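Local coordinates for protein mini spindles (Drosophila melanogaster, PDB 5VJC) that probably binds tubulin through its TOG domains and so promotes microtubule dynamics and formation of the mitotic spindle, at residues L160-F173 with E194-P208. Sequence-based numbering, arbitrary orientation.
Sequences LRQVILVFPFVKVF and ELTFLIESYGMNICP
With CG trans to the backbone carbonyl carbon (chi1 -72°) and the rest of the chain extended, R161 carries its guanidinium across to E194 and F197. E194, bent at chi2, turns its carboxylate to meet it: R161 NE donates almost straight to the syn lone pair of E194 OE2 (3.0 Å), and R161 NH2 reaches E194 OE1 at 3.0 Å, somewhat out of the carboxylate plane. This side-on, two-nitrogen salt bridge leaves the flat cation lying on F197, with R161 CZ 3.5 Å from the ring centroid and the planes 3° apart, so that one planar group serves both charge pairing and cation-pi stacking. A lysine in place of R161 would probably lose the two-nitrogen grip on E194 and leave the F197 face without its flat cover. Within the HEAT-repeat array of the TOG domain, helix 185-202 packs here against both helix 150-166 and helix 169-178; segment 194-202 runs roughly antiparallel to 169-173 (155°). Further along from R161, the branched apolar chain of I164 suits the edge of the Y202 ring, where it sets CD1, while a water links the Y202 hydroxyl to the carbonyl O of I164. A tyrosine can reach that water and still offer a ring face to F169, whose flat ring lies over it in an offset stack, centroids 4.2 Å apart. F173 suits the buried end of the interface because a broad, flat ring can be sandwiched: L195 CD2 packs on one face, 3.5 Å from F173 CE1, and the backbone O of I206 sits over the opposite face, while C207 SG approaches F173 CZ obliquely at 3.8 Å.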
loop_
_atom_site.group_PDB
_atom_site.type_symbol
_atom_site.label_atom_id
_atom_site.label_comp_id
_atom_site.label_asym_id
_atom_site.label_seq_id
_atom_site.Cartn_x
_atom_site.Cartn_y
_atom_site.Cartn_z
ATOM N N LEU A 160 2.839 1.396 5.174
ATOM C CA LEU A 160 3.149 2.210 4.002
ATOM C C LEU A 160 4.403 3.067 4.249
ATOM O O LEU A 160 5.259 3.252 3.360
ATOM C CB LEU A 160 1.966 3.101 3.627
ATOM C CG LEU A 160 2.091 3.824 2.277
ATOM C CD1 LEU A 160 1.880 2.872 1.088
ATOM C CD2 LEU A 160 1.129 4.991 2.182
ATOM N N ARG A 161 4.559 3.534 5.482
ATOM C CA ARG A 161 5.686 4.421 5.764
ATOM C C ARG A 161 6.978 3.663 6.017
ATOM O O ARG A 161 8.046 4.267 6.095
ATOM C CB ARG A 161 5.338 5.334 6.927
ATOM C CG ARG A 161 4.306 6.368 6.480
ATOM C CD ARG A 161 3.810 7.235 7.626
ATOM N NE ARG A 161 2.709 8.078 7.176
ATOM C CZ ARG A 161 2.166 9.052 7.904
ATOM N NH1 ARG A 161 2.653 9.332 9.109
ATOM N NH2 ARG A 161 1.161 9.766 7.403
ATOM N N GLN A 162 6.875 2.338 6.084
ATOM C CA GLN A 162 8.036 1.472 5.981
ATOM C C GLN A 162 8.359 1.127 4.526
ATOM O O GLN A 162 9.514 1.054 4.161
ATOM C CB GLN A 162 7.813 0.179 6.750
ATOM C CG GLN A 162 7.705 0.356 8.246
ATOM C CD GLN A 162 7.378 -0.952 8.888
ATOM O OE1 GLN A 162 6.326 -1.554 8.596
ATOM N NE2 GLN A 162 8.298 -1.450 9.716
ATOM N N VAL A 163 7.326 0.883 3.718
ATOM C CA VAL A 163 7.532 0.531 2.316
ATOM C C VAL A 163 8.373 1.578 1.590
ATOM O O VAL A 163 9.271 1.231 0.806
ATOM C CB VAL A 163 6.193 0.351 1.584
ATOM C CG1 VAL A 163 6.422 0.143 0.095
ATOM C CG2 VAL A 163 5.430 -0.851 2.170
ATOM N N ILE A 164 8.111 2.861 1.856
ATOM C CA ILE A 164 8.817 3.916 1.146
ATOM C C ILE A 164 10.304 3.934 1.482
ATOM O O ILE A 164 11.066 4.564 0.783
ATOM C CB ILE A 164 8.253 5.325 1.444
ATOM C CG1 ILE A 164 8.383 5.639 2.938
ATOM C CG2 ILE A 164 6.822 5.425 0.986
ATOM C CD1 ILE A 164 7.536 6.819 3.392
ATOM N N LEU A 165 10.712 3.238 2.539
ATOM C CA LEU A 165 12.132 3.155 2.867
ATOM C C LEU A 165 12.830 2.071 2.045
ATOM O O LEU A 165 14.052 2.074 1.940
ATOM C CB LEU A 165 12.317 2.885 4.361
ATOM C CG LEU A 165 11.616 3.929 5.252
ATOM C CD1 LEU A 165 11.723 3.586 6.737
ATOM C CD2 LEU A 165 12.182 5.314 4.967
ATOM N N VAL A 166 12.062 1.154 1.456
ATOM C CA VAL A 166 12.661 0.041 0.714
ATOM C C VAL A 166 12.119 -0.101 -0.712
ATOM O O VAL A 166 12.355 -1.114 -1.368
ATOM C CB VAL A 166 12.458 -1.313 1.432
ATOM C CG1 VAL A 166 13.266 -1.377 2.733
ATOM C CG2 VAL A 166 10.942 -1.613 1.666
ATOM N N PHE A 167 11.446 0.936 -1.190
ATOM C CA PHE A 167 10.794 0.942 -2.490
ATOM C C PHE A 167 10.674 2.412 -2.902
ATOM O O PHE A 167 10.476 3.259 -2.030
ATOM C CB PHE A 167 9.424 0.236 -2.395
ATOM C CG PHE A 167 8.733 0.059 -3.712
ATOM C CD1 PHE A 167 9.226 -0.832 -4.650
ATOM C CD2 PHE A 167 7.588 0.776 -4.011
ATOM C CE1 PHE A 167 8.600 -0.989 -5.876
ATOM C CE2 PHE A 167 6.955 0.611 -5.233
ATOM C CZ PHE A 167 7.460 -0.261 -6.161
ATOM N N PRO A 168 10.814 2.737 -4.206
ATOM C CA PRO A 168 10.907 4.164 -4.578
ATOM C C PRO A 168 9.740 5.048 -4.108
ATOM O O PRO A 168 8.575 4.750 -4.390
ATOM C CB PRO A 168 10.959 4.113 -6.108
ATOM C CG PRO A 168 11.634 2.794 -6.396
ATOM C CD PRO A 168 11.007 1.862 -5.379
ATOM N N PHE A 169 10.065 6.130 -3.396
ATOM C CA PHE A 169 9.037 6.982 -2.822
ATOM C C PHE A 169 8.263 7.663 -3.939
ATOM O O PHE A 169 7.077 7.888 -3.786
ATOM C CB PHE A 169 9.612 8.014 -1.804
ATOM C CG PHE A 169 10.747 8.872 -2.326
ATOM C CD1 PHE A 169 10.489 10.044 -3.033
ATOM C CD2 PHE A 169 12.063 8.544 -2.043
ATOM C CE1 PHE A 169 11.529 10.851 -3.498
ATOM C CE2 PHE A 169 13.121 9.345 -2.504
ATOM C CZ PHE A 169 12.850 10.500 -3.231
ATOM N N VAL A 170 8.886 7.893 -5.098
ATOM C CA VAL A 170 8.129 8.478 -6.204
ATOM C C VAL A 170 7.023 7.500 -6.673
ATOM O O VAL A 170 5.892 7.914 -6.959
ATOM C CB VAL A 170 9.044 8.882 -7.380
ATOM C CG1 VAL A 170 8.247 9.068 -8.652
ATOM C CG2 VAL A 170 9.824 10.151 -7.049
ATOM N N LYS A 171 7.322 6.204 -6.679
ATOM C CA LYS A 171 6.318 5.213 -7.077
ATOM C C LYS A 171 5.178 5.138 -6.060
ATOM O O LYS A 171 4.017 5.062 -6.439
ATOM C CB LYS A 171 6.954 3.842 -7.266
ATOM C CG LYS A 171 7.945 3.800 -8.417
ATOM C CD LYS A 171 8.434 2.394 -8.685
ATOM C CE LYS A 171 9.211 2.330 -10.004
ATOM N NZ LYS A 171 8.341 2.751 -11.146
ATOM N N VAL A 172 5.504 5.192 -4.771
ATOM C CA VAL A 172 4.474 5.196 -3.732
ATOM C C VAL A 172 3.587 6.430 -3.856
ATOM O O VAL A 172 2.348 6.333 -3.753
ATOM C CB VAL A 172 5.092 5.127 -2.328
ATOM C CG1 VAL A 172 4.001 5.271 -1.249
ATOM C CG2 VAL A 172 5.843 3.798 -2.158
ATOM N N PHE A 173 4.212 7.584 -4.094
ATOM C CA PHE A 173 3.466 8.814 -4.314
ATOM C C PHE A 173 2.431 8.600 -5.419
ATOM O O PHE A 173 1.267 8.966 -5.246
ATOM C CB PHE A 173 4.388 9.993 -4.667
ATOM C CG PHE A 173 3.659 11.315 -4.798
ATOM C CD1 PHE A 173 3.464 12.128 -3.690
ATOM C CD2 PHE A 173 3.170 11.735 -6.021
ATOM C CE1 PHE A 173 2.805 13.342 -3.806
ATOM C CE2 PHE A 173 2.487 12.934 -6.135
ATOM C CZ PHE A 173 2.304 13.731 -5.036
ATOM N N GLU A 194 -2.213 11.572 3.217
ATOM C CA GLU A 194 -0.944 10.897 2.982
ATOM C C GLU A 194 -0.092 11.687 1.991
ATOM O O GLU A 194 1.123 11.817 2.170
ATOM C CB GLU A 194 -1.178 9.459 2.493
ATOM C CG GLU A 194 0.065 8.564 2.656
ATOM C CD GLU A 194 0.488 8.383 4.118
ATOM O OE1 GLU A 194 -0.299 8.707 5.044
ATOM O OE2 GLU A 194 1.597 7.872 4.350
ATOM N N LEU A 195 -0.720 12.245 0.958
ATOM C CA LEU A 195 0.020 13.079 0.023
ATOM C C LEU A 195 0.674 14.250 0.765
ATOM O O LEU A 195 1.826 14.599 0.497
ATOM C CB LEU A 195 -0.888 13.585 -1.102
ATOM C CG LEU A 195 -1.406 12.482 -2.053
ATOM C CD1 LEU A 195 -2.589 12.951 -2.909
ATOM C CD2 LEU A 195 -0.272 11.915 -2.946
ATOM N N THR A 196 -0.055 14.824 1.713
ATOM C CA THR A 196 0.456 15.938 2.512
ATOM C C THR A 196 1.681 15.485 3.313
ATOM O O THR A 196 2.700 16.185 3.354
ATOM C CB THR A 196 -0.623 16.491 3.470
ATOM O OG1 THR A 196 -1.797 16.838 2.728
ATOM C CG2 THR A 196 -0.111 17.729 4.244
ATOM N N PHE A 197 1.586 14.309 3.935
ATOM C CA PHE A 197 2.720 13.776 4.683
ATOM C C PHE A 197 3.934 13.583 3.767
ATOM O O PHE A 197 5.059 13.975 4.101
ATOM C CB PHE A 197 2.352 12.455 5.374
ATOM C CG PHE A 197 3.550 11.678 5.863
ATOM C CD1 PHE A 197 4.126 11.969 7.094
ATOM C CD2 PHE A 197 4.109 10.678 5.085
ATOM C CE1 PHE A 197 5.237 11.259 7.533
ATOM C CE2 PHE A 197 5.215 9.967 5.524
ATOM C CZ PHE A 197 5.770 10.258 6.754
ATOM N N LEU A 198 3.706 12.999 2.600
ATOM C CA LEU A 198 4.792 12.727 1.666
ATOM C C LEU A 198 5.438 14.004 1.125
ATOM O O LEU A 198 6.662 14.072 0.950
ATOM C CB LEU A 198 4.275 11.879 0.497
ATOM C CG LEU A 198 3.953 10.435 0.865
ATOM C CD1 LEU A 198 3.296 9.749 -0.331
ATOM C CD2 LEU A 198 5.229 9.708 1.313
ATOM N N ILE A 199 4.615 15.003 0.839
ATOM C CA ILE A 199 5.134 16.283 0.335
ATOM C C ILE A 199 5.939 17.021 1.424
ATOM O O ILE A 199 6.996 17.557 1.150
ATOM C CB ILE A 199 3.992 17.181 -0.176
ATOM C CG1 ILE A 199 3.374 16.558 -1.431
ATOM C CG2 ILE A 199 4.507 18.590 -0.511
ATOM C CD1 ILE A 199 2.132 17.266 -1.889
ATOM N N GLU A 200 5.433 17.029 2.656
ATOM C CA GLU A 200 6.192 17.575 3.784
ATOM C C GLU A 200 7.524 16.834 4.019
ATOM O O GLU A 200 8.523 17.435 4.440
ATOM C CB GLU A 200 5.335 17.535 5.056
ATOM C CG GLU A 200 5.743 18.558 6.098
ATOM C CD GLU A 200 5.046 18.351 7.438
ATOM O OE1 GLU A 200 4.528 17.242 7.680
ATOM O OE2 GLU A 200 5.014 19.302 8.253
ATOM N N SER A 201 7.544 15.536 3.718
ATOM C CA SER A 201 8.690 14.681 4.015
ATOM C C SER A 201 9.751 14.688 2.929
ATOM O O SER A 201 10.951 14.658 3.215
ATOM C CB SER A 201 8.222 13.243 4.254
ATOM O OG SER A 201 7.368 13.190 5.383
ATOM N N TYR A 202 9.312 14.726 1.678
ATOM C CA TYR A 202 10.217 14.590 0.557
ATOM C C TYR A 202 10.376 15.903 -0.198
ATOM O O TYR A 202 11.230 16.020 -1.065
ATOM C CB TYR A 202 9.725 13.484 -0.377
ATOM C CG TYR A 202 9.877 12.112 0.240
ATOM C CD1 TYR A 202 11.089 11.438 0.177
ATOM C CD2 TYR A 202 8.825 11.503 0.911
ATOM C CE1 TYR A 202 11.250 10.183 0.763
ATOM C CE2 TYR A 202 8.972 10.243 1.491
ATOM C CZ TYR A 202 10.186 9.587 1.403
ATOM O OH TYR A 202 10.353 8.347 1.982
ATOM N N GLY A 203 9.540 16.881 0.130
ATOM C CA GLY A 203 9.533 18.143 -0.595
ATOM C C GLY A 203 8.941 18.020 -1.990
ATOM O O GLY A 203 8.489 16.941 -2.407
ATOM N N MET A 204 8.949 19.128 -2.730
ATOM C CA MET A 204 8.249 19.175 -4.009
ATOM C C MET A 204 8.856 18.320 -5.096
ATOM O O MET A 204 8.227 18.160 -6.142
ATOM C CB MET A 204 8.145 20.614 -4.512
ATOM C CG MET A 204 7.285 21.493 -3.626
ATOM S SD MET A 204 5.563 20.945 -3.557
ATOM C CE MET A 204 5.227 20.764 -5.315
ATOM N N ASN A 205 10.053 17.762 -4.882
ATOM C CA ASN A 205 10.594 16.822 -5.858
ATOM C C ASN A 205 9.637 15.637 -6.082
ATOM O O ASN A 205 9.649 15.016 -7.143
ATOM C CB ASN A 205 11.964 16.278 -5.425
ATOM C CG ASN A 205 13.095 17.284 -5.627
ATOM O OD1 ASN A 205 12.860 18.459 -5.919
ATOM N ND2 ASN A 205 14.331 16.822 -5.459
ATOM N N ILE A 206 8.829 15.320 -5.076
ATOM C CA ILE A 206 7.955 14.141 -5.149
ATOM C C ILE A 206 6.620 14.481 -5.799
ATOM O O ILE A 206 5.809 13.595 -6.116
ATOM C CB ILE A 206 7.706 13.552 -3.751
ATOM C CG1 ILE A 206 7.354 12.066 -3.848
ATOM C CG2 ILE A 206 6.628 14.345 -3.003
ATOM C CD1 ILE A 206 7.278 11.373 -2.495
ATOM N N CYS A 207 6.385 15.770 -6.003
ATOM C CA CYS A 207 5.063 16.211 -6.407
ATOM C C CYS A 207 5.109 17.081 -7.650
ATOM O O CYS A 207 5.318 18.283 -7.547
ATOM C CB CYS A 207 4.406 16.965 -5.253
ATOM S SG CYS A 207 2.727 17.499 -5.565
ATOM N N PRO A 208 4.919 16.483 -8.838
ATOM C CA PRO A 208 4.948 17.329 -10.038
ATOM C C PRO A 208 3.726 18.255 -10.142
ATOM O O PRO A 208 2.750 18.107 -9.394
ATOM C CB PRO A 208 4.980 16.309 -11.184
ATOM C CG PRO A 208 4.426 15.065 -10.608
ATOM C CD PRO A 208 4.830 15.052 -9.168
HETATM O O HOH W 1 12.306 7.038 1.204
#